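Long-range contacts in DNA mismatch repair protein MutS (Thermus aquaticus, PDB 1EWQ), which binds mismatched DNA and has a weak ATPase activity, acting in DNA mismatch repair: residues R328-E333 and L352-Q357; G371-S376 and L517-R522; E278-P283 and G321-L326. All blocks are in the same frame, centred on the assembly; numbering follows the deposited sequence.

In the fold
From the N terminus the contacts follow one another in series along the helical core of MutS domain III, and none nests in or crosses another. Contact 3 comes first, closing a 37-residue, mostly helical loop that brings the start of helix 282-293 to the end of helix 316-326. Contact 1 follows with the shortest loop, 18 residues, laying the entry to helix 332-340 against helix 346-366. Contact 2 spans 140 residues, including helices 406-433 and 479-511 and a four-stranded antiparallel sheet, before helix 514-540 meets the loop at 371-376. Leu356 touches Leu375 between contacts 1 and 2, Asp331 packs on Pro283 between contacts 1 and 3, and Ala521 lies near Pro283 between contacts 2 and 3.

Contact 1 (R328-E333 and L352-Q357); sequences RLADLE and LRRSLQ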
loop_
_atom_site.group_PDB
_atom_site.type_symbol
_atom_site.label_atom_id
_atom_site.label_comp_id
_atom_site.label_asym_id
_atom_site.label_seq_id
_atom_site.Cartn_x
_atom_site.Cartn_y
_atom_site.Cartn_z
ATOM N N ARG C 328 -11.198 -16.244 26.822
ATOM C CA ARG C 328 -10.843 -17.534 26.244
ATOM C C ARG C 328 -11.961 -18.147 25.407
ATOM O O ARG C 328 -11.840 -19.288 24.970
ATOM C CB ARG C 328 -10.445 -18.527 27.347
ATOM C CG ARG C 328 -9.129 -18.207 28.068
ATOM C CD ARG C 328 -8.884 -19.175 29.225
ATOM N NE ARG C 328 -8.589 -20.547 28.794
ATOM C CZ ARG C 328 -7.372 -21.001 28.495
ATOM N NH1 ARG C 328 -6.315 -20.195 28.580
ATOM N NH2 ARG C 328 -7.203 -22.264 28.106
ATOM N N LEU C 329 -13.035 -17.400 25.166
ATOM C CA LEU C 329 -14.156 -17.944 24.397
ATOM C C LEU C 329 -13.994 -17.839 22.876
ATOM O O LEU C 329 -13.861 -16.749 22.322
ATOM C CB LEU C 329 -15.460 -17.258 24.808
ATOM C CG LEU C 329 -16.731 -18.025 24.460
ATOM C CD1 LEU C 329 -16.839 -19.226 25.380
ATOM C CD2 LEU C 329 -17.955 -17.133 24.602
ATOM N N ALA C 330 -14.004 -18.979 22.196
ATOM C CA ALA C 330 -13.888 -18.966 20.743
ATOM C C ALA C 330 -15.200 -18.420 20.153
ATOM O O ALA C 330 -16.162 -18.179 20.885
ATOM C CB ALA C 330 -13.615 -20.377 20.229
ATOM N N ASP C 331 -15.219 -18.214 18.838
ATOM C CA ASP C 331 -16.392 -17.711 18.108
ATOM C C ASP C 331 -17.340 -18.900 17.857
ATOM O O ASP C 331 -17.223 -19.593 16.841
ATOM C CB ASP C 331 -15.926 -17.122 16.764
ATOM C CG ASP C 331 -17.055 -16.470 15.967
ATOM O OD1 ASP C 331 -18.233 -16.853 16.151
ATOM O OD2 ASP C 331 -16.750 -15.582 15.141
ATOM N N LEU C 332 -18.271 -19.134 18.776
ATOM C CA LEU C 332 -19.192 -20.258 18.654
ATOM C C LEU C 332 -20.226 -20.151 17.537
ATOM O O LEU C 332 -20.796 -21.162 17.107
ATOM C CB LEU C 332 -19.887 -20.502 19.993
ATOM C CG LEU C 332 -19.083 -21.331 21.007
ATOM C CD1 LEU C 332 -17.664 -20.802 21.111
ATOM C CD2 LEU C 332 -19.788 -21.308 22.356
ATOM N N GLU C 333 -20.471 -18.931 17.073
ATOM C CA GLU C 333 -21.415 -18.713 15.996
ATOM C C GLU C 333 -20.795 -19.184 14.672
ATOM O O GLU C 333 -21.435 -19.913 13.904
ATOM C CB GLU C 333 -21.803 -17.232 15.933
ATOM C CG GLU C 333 -22.605 -16.847 14.703
ATOM C CD GLU C 333 -23.180 -15.440 14.797
ATOM O OE1 GLU C 333 -22.480 -14.533 15.302
ATOM O OE2 GLU C 333 -24.326 -15.243 14.352
ATOM N N LEU C 352 -13.766 -25.713 20.523
ATOM C CA LEU C 352 -15.125 -25.923 21.003
ATOM C C LEU C 352 -15.112 -26.466 22.433
ATOM O O LEU C 352 -15.804 -25.945 23.303
ATOM C CB LEU C 352 -15.886 -26.890 20.084
ATOM C CG LEU C 352 -17.288 -27.307 20.558
ATOM C CD1 LEU C 352 -18.133 -26.074 20.890
ATOM C CD2 LEU C 352 -17.964 -28.144 19.485
ATOM N N ARG C 353 -14.326 -27.513 22.668
ATOM C CA ARG C 353 -14.219 -28.105 24.000
ATOM C C ARG C 353 -13.742 -27.065 25.014
ATOM O O ARG C 353 -14.286 -26.968 26.109
ATOM C CB ARG C 353 -13.238 -29.284 23.992
ATOM C CG ARG C 353 -12.981 -29.877 25.370
ATOM C CD ARG C 353 -11.873 -30.910 25.322
ATOM N NE ARG C 353 -10.621 -30.304 24.887
ATOM C CZ ARG C 353 -9.539 -30.991 24.538
ATOM N NH1 ARG C 353 -9.550 -32.320 24.571
ATOM N NH2 ARG C 353 -8.444 -30.352 24.150
ATOM N N ARG C 354 -12.719 -26.298 24.652
ATOM C CA ARG C 354 -12.207 -25.269 25.549
ATOM C C ARG C 354 -13.332 -24.313 25.939
ATOM O O ARG C 354 -13.512 -23.991 27.116
ATOM C CB ARG C 354 -11.065 -24.482 24.885
ATOM C CG ARG C 354 -10.721 -23.191 25.640
ATOM C CD ARG C 354 -9.451 -22.484 25.159
ATOM N NE ARG C 354 -9.412 -22.152 23.733
ATOM C CZ ARG C 354 -10.401 -21.587 23.044
ATOM N NH1 ARG C 354 -11.550 -21.288 23.634
ATOM N NH2 ARG C 354 -10.226 -21.285 21.760
ATOM N N SER C 355 -14.097 -23.880 24.941
ATOM C CA SER C 355 -15.206 -22.958 25.167
ATOM C C SER C 355 -16.311 -23.565 26.028
ATOM O O SER C 355 -16.888 -22.888 26.880
ATOM C CB SER C 355 -15.794 -22.510 23.830
ATOM O OG SER C 355 -14.818 -21.838 23.061
ATOM N N LEU C 356 -16.610 -24.838 25.805
ATOM C CA LEU C 356 -17.653 -25.497 26.573
ATOM C C LEU C 356 -17.245 -25.729 28.029
ATOM O O LEU C 356 -18.098 -25.963 28.887
ATOM C CB LEU C 356 -18.042 -26.822 25.913
ATOM C CG LEU C 356 -18.668 -26.703 24.519
ATOM C CD1 LEU C 356 -19.120 -28.070 24.052
ATOM C CD2 LEU C 356 -19.846 -25.731 24.546
ATOM N N GLN C 357 -15.945 -25.669 28.307
ATOM C CA GLN C 357 -15.449 -25.842 29.672
ATOM C C GLN C 357 -15.556 -24.504 30.401
ATOM O O GLN C 357 -15.597 -24.445 31.627
ATOM C CB GLN C 357 -13.993 -26.325 29.654
ATOM C CG GLN C 357 -13.821 -27.694 29.003
ATOM C CD GLN C 357 -12.377 -28.167 28.949
ATOM O OE1 GLN C 357 -11.492 -27.454 28.471
ATOM N NE2 GLN C 357 -12.138 -29.384 29.425
#
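Arg354 reaches from helix 346-366 across the backbone that leads into helix 332-340, and its side chain runs past Arg328 to Ala330. Its CB carries CG anti to the backbone N (chi1 166°), and CG comes to 4.1 Å from Arg328 O. The next carbon, Arg354 CD, meets Arg328 NH2 at 3.7 Å, with the two long chains crossing obliquely and their guanidinium planes 88° apart. Beyond it the chain bends at chi3. Arg354 NE is 4.0 Å from Arg328 O, and NH1 is modelled so close to that same oxygen, at a poor angle, that the pair is doubtful as it stands. At the tip, Arg354 NH2 lies 3.8 Å from Ala330 CB.

One residue on, Ser355 makes the hydrogen bond of the contact. Ala330 N donates to Ser355 OG over 3.1 Å at 157°, while OG in turn bonds Ala351 O one turn back, so a single hydroxyl links a loop amide to a helix carbonyl. This joins two successive helices of the largely helical domain III of MutS: the approach to the shorter one, 332-340, crosses the side of the longer, 346-366.

Two leucine methyls pack against the serine CB. Leu329 CD1 is 3.8 Å from Ser355 CB, and Leu332 CD1 stands 3.7 Å from the same carbon. Leu332, which follows the N-cap residue Asp331 at the start of helix 332-340, also leans on Ala521 of helix 514-540.

Contact 2 (G371-S376 and L517-R522); sequences GLPDLS and LREAAR
Pro373 sits against Glu519 and Ala520, so that a loop between two helices rests on the side of a third, helix 514-540, within the largely helical domain III of MutS. Of the loop residues, the proline has the most surface buried against the helix. Its CG is 3.6 Å from Glu519 CG, and the two side chains cross at a slant. Pro373 CD lies 3.9 Å from Ala520 CB. Glu519 is set for this by its first torsion, which leaves CG anti to the backbone N (chi1 163°), and the extended chain beyond carries OE1 to 3.6 Å from Pro373 CG.

Leucines follow on the two flanks of the proline in sequence. Leu375 CD1 makes an apolar contact with Leu517 CD1 at 3.6 Å, and Leu372 CD2 lies against the Ala520 backbone, 4.1 Å from Ala520 O. No direct hydrogen bond joins the segments. A water donates to Gly371 O over 2.9 Å and also lies beside Glu519 OE2, but so close to that oxygen that the second link is doubtful in detail.

Further out, helix 346-366 backs these groups: Leu372 packs on its Leu359, Leu375 on Leu356 and Leu517 on Leu352, while Leu372 also touches Ile523 and Leu524 further along helix 514-540. Gly371 has a positive phi, at which a CB would collide with the carbonyl oxygen of the residue before it.

The loop ends in an Asx turn that leads into helix 376-385. Asp374 OD2 takes both Ser376 OG and Ser376 N from one face of its carboxylate plane, OG at 2.9 Å on the syn side, 21° out of that plane, and N at 3.0 Å on the anti side, 33° out of it.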
loop_
_atom_site.group_PDB
_atom_site.type_symbol
_atom_site.label_atom_id
_atom_site.label_comp_id
_atom_site.label_asym_id
_atom_site.label_seq_id
_atom_site.Cartn_x
_atom_site.Cartn_y
_atom_site.Cartn_z
ATOM N N GLY C 371 -29.993 -18.079 30.794
ATOM C CA GLY C 371 -30.549 -19.000 29.820
ATOM C C GLY C 371 -29.484 -19.758 29.054
ATOM O O GLY C 371 -29.779 -20.438 28.075
ATOM N N LEU C 372 -28.237 -19.637 29.495
ATOM C CA LEU C 372 -27.138 -20.330 28.840
ATOM C C LEU C 372 -27.414 -21.821 28.804
ATOM O O LEU C 372 -27.747 -22.429 29.820
ATOM C CB LEU C 372 -25.822 -20.068 29.570
ATOM C CG LEU C 372 -25.104 -18.763 29.227
ATOM C CD1 LEU C 372 -23.892 -18.593 30.139
ATOM C CD2 LEU C 372 -24.670 -18.775 27.765
ATOM N N PRO C 373 -27.298 -22.426 27.617
ATOM C CA PRO C 373 -27.525 -23.859 27.397
ATOM C C PRO C 373 -26.543 -24.734 28.167
ATOM O O PRO C 373 -25.388 -24.358 28.361
ATOM C CB PRO C 373 -27.329 -24.013 25.891
ATOM C CG PRO C 373 -27.707 -22.661 25.355
ATOM C CD PRO C 373 -27.067 -21.727 26.342
ATOM N N ASP C 374 -27.011 -25.894 28.619
ATOM C CA ASP C 374 -26.136 -26.832 29.314
ATOM C C ASP C 374 -25.639 -27.782 28.234
ATOM O O ASP C 374 -26.421 -28.518 27.634
ATOM C CB ASP C 374 -26.882 -27.632 30.384
ATOM C CG ASP C 374 -25.979 -28.645 31.094
ATOM O OD1 ASP C 374 -26.482 -29.391 31.962
ATOM O OD2 ASP C 374 -24.763 -28.699 30.793
ATOM N N LEU C 375 -24.339 -27.747 27.982
ATOM C CA LEU C 375 -23.736 -28.588 26.965
ATOM C C LEU C 375 -22.661 -29.484 27.564
ATOM O O LEU C 375 -21.778 -29.968 26.855
ATOM C CB LEU C 375 -23.137 -27.706 25.870
ATOM C CG LEU C 375 -24.168 -26.961 25.019
ATOM C CD1 LEU C 375 -23.507 -25.870 24.203
ATOM C CD2 LEU C 375 -24.868 -27.959 24.127
ATOM N N SER C 376 -22.734 -29.710 28.873
ATOM C CA SER C 376 -21.737 -30.546 29.528
ATOM C C SER C 376 -21.647 -31.924 28.876
ATOM O O SER C 376 -20.563 -32.486 28.770
ATOM C CB SER C 376 -22.021 -30.668 31.033
ATOM O OG SER C 376 -23.331 -31.125 31.285
ATOM N N LEU C 517 -25.227 -24.121 20.287
ATOM C CA LEU C 517 -23.999 -23.353 20.181
ATOM C C LEU C 517 -24.324 -21.924 19.761
ATOM O O LEU C 517 -23.839 -20.987 20.365
ATOM C CB LEU C 517 -23.056 -23.997 19.168
ATOM C CG LEU C 517 -21.995 -24.950 19.724
ATOM C CD1 LEU C 517 -22.625 -25.941 20.662
ATOM C CD2 LEU C 517 -21.295 -25.661 18.563
ATOM N N ARG C 518 -25.143 -21.762 18.725
ATOM C CA ARG C 518 -25.521 -20.427 18.268
ATOM C C ARG C 518 -26.167 -19.640 19.411
ATOM O O ARG C 518 -25.810 -18.496 19.680
ATOM C CB ARG C 518 -26.505 -20.517 17.103
ATOM C CG ARG C 518 -25.908 -21.050 15.810
ATOM C CD ARG C 518 -26.934 -21.052 14.663
ATOM N NE ARG C 518 -26.304 -21.410 13.399
ATOM C CZ ARG C 518 -25.555 -20.579 12.683
ATOM N NH1 ARG C 518 -25.348 -19.326 13.096
ATOM N NH2 ARG C 518 -24.990 -21.005 11.558
ATOM N N GLU C 519 -27.125 -20.278 20.068
ATOM C CA GLU C 519 -27.861 -19.706 21.190
ATOM C C GLU C 519 -26.923 -19.244 22.306
ATOM O O GLU C 519 -27.058 -18.132 22.816
ATOM C CB GLU C 519 -28.854 -20.761 21.698
ATOM C CG GLU C 519 -29.424 -20.538 23.076
ATOM C CD GLU C 519 -30.562 -21.508 23.381
ATOM O OE1 GLU C 519 -30.462 -22.708 23.002
ATOM O OE2 GLU C 519 -31.557 -21.070 24.008
ATOM N N ALA C 520 -25.968 -20.097 22.678
ATOM C CA ALA C 520 -25.005 -19.743 23.715
ATOM C C ALA C 520 -24.176 -18.564 23.204
ATOM O O ALA C 520 -23.779 -17.680 23.964
ATOM C CB ALA C 520 -24.101 -20.926 24.013
ATOM N N ALA C 521 -23.920 -18.558 21.902
ATOM C CA ALA C 521 -23.147 -17.492 21.287
ATOM C C ALA C 521 -23.876 -16.150 21.311
ATOM O O ALA C 521 -23.246 -15.114 21.536
ATOM C CB ALA C 521 -22.783 -17.868 19.845
ATOM N N ARG C 522 -25.191 -16.156 21.085
ATOM C CA ARG C 522 -25.962 -14.901 21.093
ATOM C C ARG C 522 -25.985 -14.275 22.482
ATOM O O ARG C 522 -25.742 -13.079 22.642
ATOM C CB ARG C 522 -27.416 -15.119 20.646
ATOM C CG ARG C 522 -27.562 -15.875 19.361
ATOM C CD ARG C 522 -29.000 -15.840 18.832
ATOM N NE ARG C 522 -29.152 -16.779 17.716
ATOM C CZ ARG C 522 -29.644 -18.007 17.838
ATOM N NH1 ARG C 522 -30.044 -18.448 19.021
ATOM N NH2 ARG C 522 -29.722 -18.799 16.779
HETATM O O HOH W 1 -31.911 -19.889 26.119
#

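Contact 3 (E278-P283 and G321-L326); sequences ETRTAP and GVRRLL
Glu278 O is gripped by both terminal nitrogens of Arg323. NH1 of that arginine gives the sound bond to Glu278 O, 2.9 Å long and fairly straight at 164°, with the oxygen in the guanidinium plane, and NH2 adds a weak one at 3.4 Å. The same guanidinium has a second partner on helix 514-540, since NE pairs with Glu535. The Glu278 carboxylate holds Arg539 through OE1; that oxygen is also near Arg323 NH2 but well out of the guanidinium plane, an attraction of charges only.

Arg280 crosses Arg323 at about a right angle. The bend at its second torsion (chi2 -63°) sends CD off the straight course, and NE ends over one face of the Arg323 guanidinium, 3.5 Å from Arg323 NH2. Arg280 NH2 and Arg323 NH2 are 3.3 Å apart, two donors of like charge, a repulsion that Glu535 and Glu278 probably offset. From there Arg280 NH1 reaches Arg323 O at 2.9 Å in a weak bond, bent to 121°. An alanine here would probably leave Arg323 O without that donor and the Arg323 guanidinium less closely packed, the chain that lies over it being gone.

Closer to the backbone, Arg280 CB rests on Leu326 CB at 3.7 Å, and Thr281 CG2 lies 3.8 Å from Leu326 O. Thr281 OG1 bonds Asp528 and caps Gly284 N.

The contact thus sets the N-capped start of helix 282-293 against the C-terminal turns of helix 316-326 in the largely helical domain III of MutS.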
loop_
_atom_site.group_PDB
_atom_site.type_symbol
_atom_site.label_atom_id
_atom_site.label_comp_id
_atom_site.label_asym_id
_atom_site.label_seq_id
_atom_site.Cartn_x
_atom_site.Cartn_y
_atom_site.Cartn_z
ATOM N N GLU C 278 -14.155 -2.713 23.601
ATOM C CA GLU C 278 -13.269 -3.436 24.507
ATOM C C GLU C 278 -13.872 -4.829 24.645
ATOM O O GLU C 278 -13.699 -5.519 25.660
ATOM C CB GLU C 278 -13.211 -2.757 25.872
ATOM C CG GLU C 278 -12.824 -1.302 25.805
ATOM C CD GLU C 278 -12.259 -0.796 27.119
ATOM O OE1 GLU C 278 -12.487 -1.458 28.161
ATOM O OE2 GLU C 278 -11.592 0.266 27.112
ATOM N N THR C 279 -14.598 -5.220 23.603
ATOM C CA THR C 279 -15.256 -6.510 23.549
ATOM C C THR C 279 -14.241 -7.656 23.622
ATOM O O THR C 279 -13.125 -7.536 23.145
ATOM C CB THR C 279 -16.092 -6.617 22.253
ATOM O OG1 THR C 279 -16.904 -7.790 22.304
ATOM C CG2 THR C 279 -15.201 -6.698 21.042
ATOM N N ARG C 280 -14.635 -8.766 24.230
ATOM C CA ARG C 280 -13.738 -9.909 24.368
ATOM C C ARG C 280 -13.901 -10.993 23.297
ATOM O O ARG C 280 -12.953 -11.716 23.005
ATOM C CB ARG C 280 -13.897 -10.511 25.766
ATOM C CG ARG C 280 -13.240 -9.659 26.856
ATOM C CD ARG C 280 -11.740 -9.597 26.607
ATOM N NE ARG C 280 -11.039 -8.559 27.361
ATOM C CZ ARG C 280 -10.543 -8.717 28.585
ATOM N NH1 ARG C 280 -10.669 -9.881 29.218
ATOM N NH2 ARG C 280 -9.903 -7.712 29.167
ATOM N N THR C 281 -15.081 -11.085 22.694
ATOM C CA THR C 281 -15.328 -12.093 21.666
ATOM C C THR C 281 -15.695 -11.485 20.305
ATOM O O THR C 281 -16.111 -10.332 20.219
ATOM C CB THR C 281 -16.468 -13.007 22.079
ATOM O OG1 THR C 281 -17.676 -12.244 22.133
ATOM C CG2 THR C 281 -16.201 -13.610 23.447
ATOM N N ALA C 282 -15.556 -12.273 19.241
ATOM C CA ALA C 282 -15.884 -11.776 17.912
ATOM C C ALA C 282 -17.392 -11.512 17.807
ATOM O O ALA C 282 -17.796 -10.472 17.301
ATOM C CB ALA C 282 -15.427 -12.771 16.837
ATOM N N PRO C 283 -18.235 -12.449 18.283
ATOM C CA PRO C 283 -19.691 -12.250 18.219
ATOM C C PRO C 283 -20.081 -10.939 18.918
ATOM O O PRO C 283 -21.011 -10.246 18.505
ATOM C CB PRO C 283 -20.243 -13.474 18.943
ATOM C CG PRO C 283 -19.216 -14.546 18.636
ATOM C CD PRO C 283 -17.904 -13.797 18.795
ATOM N N GLY C 321 -14.711 -10.579 36.160
ATOM C CA GLY C 321 -14.730 -12.029 36.139
ATOM C C GLY C 321 -15.259 -12.546 34.815
ATOM O O GLY C 321 -14.662 -13.431 34.192
ATOM N N VAL C 322 -16.387 -11.993 34.384
ATOM C CA VAL C 322 -16.995 -12.398 33.120
ATOM C C VAL C 322 -16.029 -12.132 31.962
ATOM O O VAL C 322 -15.826 -12.998 31.106
ATOM C CB VAL C 322 -18.332 -11.648 32.892
ATOM C CG1 VAL C 322 -18.789 -11.790 31.453
ATOM C CG2 VAL C 322 -19.389 -12.211 33.825
ATOM N N ARG C 323 -15.422 -10.945 31.957
ATOM C CA ARG C 323 -14.473 -10.558 30.917
ATOM C C ARG C 323 -13.244 -11.481 30.898
ATOM O O ARG C 323 -12.706 -11.797 29.834
ATOM C CB ARG C 323 -14.057 -9.083 31.107
ATOM C CG ARG C 323 -15.172 -8.075 30.766
ATOM C CD ARG C 323 -14.831 -6.627 31.144
ATOM N NE ARG C 323 -13.605 -6.148 30.507
ATOM C CZ ARG C 323 -13.454 -5.961 29.198
ATOM N NH1 ARG C 323 -14.463 -6.207 28.368
ATOM N NH2 ARG C 323 -12.287 -5.547 28.713
ATOM N N ARG C 324 -12.810 -11.918 32.077
ATOM C CA ARG C 324 -11.668 -12.821 32.191
ATOM C C ARG C 324 -12.029 -14.124 31.484
ATOM O O ARG C 324 -11.262 -14.642 30.671
ATOM C CB ARG C 324 -11.376 -13.129 33.670
ATOM C CG ARG C 324 -9.938 -12.908 34.110
ATOM C CD ARG C 324 -9.644 -13.638 35.429
ATOM N NE ARG C 324 -10.599 -13.284 36.475
ATOM C CZ ARG C 324 -10.713 -12.070 37.014
ATOM N NH1 ARG C 324 -9.923 -11.079 36.616
ATOM N NH2 ARG C 324 -11.642 -11.840 37.935
ATOM N N LEU C 325 -13.212 -14.649 31.801
ATOM C CA LEU C 325 -13.669 -15.905 31.212
ATOM C C LEU C 325 -13.921 -15.798 29.710
ATOM O O LEU C 325 -13.523 -16.689 28.955
ATOM C CB LEU C 325 -14.928 -16.409 31.939
ATOM C CG LEU C 325 -14.649 -16.909 33.370
ATOM C CD1 LEU C 325 -15.944 -17.075 34.146
ATOM C CD2 LEU C 325 -13.872 -18.232 33.310
ATOM N N LEU C 326 -14.563 -14.710 29.281
ATOM C CA LEU C 326 -14.854 -14.503 27.862
ATOM C C LEU C 326 -13.586 -14.455 27.016
ATOM O O LEU C 326 -13.579 -14.889 25.870
ATOM C CB LEU C 326 -15.632 -13.206 27.660
ATOM C CG LEU C 326 -17.063 -13.188 28.183
ATOM C CD1 LEU C 326 -17.675 -11.810 27.924
ATOM C CD2 LEU C 326 -17.872 -14.298 27.503
#